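Local coordinates for protein serine protease inhibitor (PDB 2PEF) that belongs to the serpin family and probably inhibits serine proteases, and is captured here in its latent state, at residues V214-Y217 / A218-Y222. Numbering follows the deposited sequence.
Sequences VKPY and AKNHY
Tyr217 meets Tyr222 first through its backbone and then through its ring, illustrating how a tight connection can position an aromatic side chain while closing the chain on itself. The N-H of Tyr217 gives a fairly straight bond to Tyr222 O (N to O 3.0 Å, 161° at the hydrogen). A first torsion with CG beside the backbone N (chi1 -65°) brings the ring alongside the acceptor that this N-H holds. Its CB is 3.5 Å from Tyr222 O and CG 3.9 Å, and further out CD1 comes within 3.4 Å of the same oxygen, which approaches the ring at its edge, near its plane. CD1 also touches the CB of Tyr222 at 3.9 Å, an apolar contact of a ring carbon with the root of the other side chain. Beyond this the ring stacks on Trp170 and meets Phe166 edge-to-face, and at the tip OH is hydrogen-bonded to OG1 of Thr323, in strand 322-331.

The backbone framework is a beta hairpin joining antiparallel strands 210-216 and 222-229, consecutive strands of serpin sheet B. Its bend is a type II beta turn: Asn220 N donates to Tyr217 O over 2.9 Å, and Lys219 lies at phi 76° in the left-handed region that characterises the turn's third position. Asn220 lies in the left-handed region too, and its side chain runs alongside Pro216, pointing the same way. The Tyr222 ring departs from Tyr217 beyond CB; one face takes His221 CB, 3.8 Å above the plane toward the rim, and its OH reaches the carbonyl of Pro82.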
loop_
_atom_site.group_PDB
_atom_site.type_symbol
_atom_site.label_atom_id
_atom_site.label_comp_id
_atom_site.label_asym_id
_atom_site.label_seq_id
_atom_site.Cartn_x
_atom_site.Cartn_y
_atom_site.Cartn_z
ATOM N N VAL A 214 15.400 -7.393 -10.745
ATOM C CA VAL A 214 15.295 -6.240 -9.862
ATOM C C VAL A 214 15.997 -5.073 -10.564
ATOM O O VAL A 214 17.149 -5.197 -11.000
ATOM C CB VAL A 214 15.934 -6.518 -8.481
ATOM C CG1 VAL A 214 15.685 -5.363 -7.508
ATOM C CG2 VAL A 214 15.420 -7.826 -7.891
ATOM N N LYS A 215 15.275 -3.968 -10.713
ATOM C CA LYS A 215 15.796 -2.770 -11.371
ATOM C C LYS A 215 15.817 -1.604 -10.392
ATOM O O LYS A 215 14.781 -1.262 -9.820
ATOM C CB LYS A 215 14.955 -2.421 -12.603
ATOM C CG LYS A 215 15.363 -1.118 -13.287
ATOM C CD LYS A 215 14.603 -0.891 -14.598
ATOM C CE LYS A 215 15.171 0.307 -15.371
ATOM N NZ LYS A 215 16.638 0.187 -15.652
ATOM N N PRO A 216 16.996 -0.982 -10.197
ATOM C CA PRO A 216 17.130 0.097 -9.216
ATOM C C PRO A 216 16.623 1.467 -9.681
ATOM O O PRO A 216 16.757 1.826 -10.857
ATOM C CB PRO A 216 18.639 0.169 -8.998
ATOM C CG PRO A 216 19.221 -0.246 -10.316
ATOM C CD PRO A 216 18.278 -1.279 -10.871
ATOM N N TYR A 217 16.029 2.215 -8.753
ATOM C CA TYR A 217 15.774 3.638 -8.964
ATOM C C TYR A 217 17.016 4.434 -8.589
ATOM O O TYR A 217 17.894 3.942 -7.867
ATOM C CB TYR A 217 14.561 4.113 -8.157
ATOM C CG TYR A 217 13.270 3.469 -8.601
ATOM C CD1 TYR A 217 12.738 2.389 -7.900
ATOM C CD2 TYR A 217 12.594 3.921 -9.742
ATOM C CE1 TYR A 217 11.555 1.781 -8.306
ATOM C CE2 TYR A 217 11.407 3.321 -10.161
ATOM C CZ TYR A 217 10.901 2.243 -9.439
ATOM O OH TYR A 217 9.738 1.632 -9.828
ATOM N N ALA A 218 17.084 5.662 -9.096
ATOM C CA ALA A 218 18.203 6.561 -8.836
ATOM C C ALA A 218 18.519 6.614 -7.351
ATOM O O ALA A 218 17.604 6.717 -6.526
ATOM C CB ALA A 218 17.868 7.955 -9.338
ATOM N N LYS A 219 19.814 6.547 -7.032
ATOM C CA LYS A 219 20.339 6.611 -5.651
ATOM C C LYS A 219 20.153 5.324 -4.833
ATOM O O LYS A 219 20.598 5.237 -3.677
ATOM C CB LYS A 219 19.810 7.843 -4.916
ATOM C CG LYS A 219 20.176 9.133 -5.628
ATOM C CD LYS A 219 19.576 10.360 -4.983
ATOM C CE LYS A 219 19.691 11.550 -5.932
ATOM N NZ LYS A 219 19.023 12.762 -5.389
ATOM N N ASN A 220 19.501 4.337 -5.444
ATOM C CA ASN A 220 19.436 2.961 -4.926
ATOM C C ASN A 220 18.715 2.736 -3.595
ATOM O O ASN A 220 18.863 1.675 -2.981
ATOM C CB ASN A 220 20.830 2.329 -4.889
ATOM C CG ASN A 220 21.346 2.006 -6.275
ATOM O OD1 ASN A 220 22.046 2.808 -6.887
ATOM N ND2 ASN A 220 20.975 0.844 -6.787
ATOM N N HIS A 221 17.916 3.711 -3.167
ATOM C CA HIS A 221 17.094 3.540 -1.963
ATOM C C HIS A 221 15.924 2.606 -2.216
ATOM O O HIS A 221 15.466 1.891 -1.312
ATOM C CB HIS A 221 16.573 4.888 -1.484
ATOM C CG HIS A 221 17.655 5.882 -1.226
ATOM N ND1 HIS A 221 18.625 5.691 -0.265
ATOM C CD2 HIS A 221 17.918 7.081 -1.796
ATOM C CE1 HIS A 221 19.439 6.733 -0.255
ATOM N NE2 HIS A 221 19.031 7.589 -1.177
ATOM N N TYR A 222 15.442 2.622 -3.455
ATOM C CA TYR A 222 14.291 1.815 -3.853
ATOM C C TYR A 222 14.588 1.080 -5.141
ATOM O O TYR A 222 15.419 1.513 -5.934
ATOM C CB TYR A 222 13.046 2.693 -4.022
ATOM C CG TYR A 222 12.752 3.518 -2.791
ATOM C CD1 TYR A 222 12.990 4.891 -2.774
ATOM C CD2 TYR A 222 12.259 2.918 -1.636
ATOM C CE1 TYR A 222 12.728 5.649 -1.631
ATOM C CE2 TYR A 222 11.994 3.659 -0.493
ATOM C CZ TYR A 222 12.236 5.022 -0.496
ATOM O OH TYR A 222 11.981 5.754 0.637
#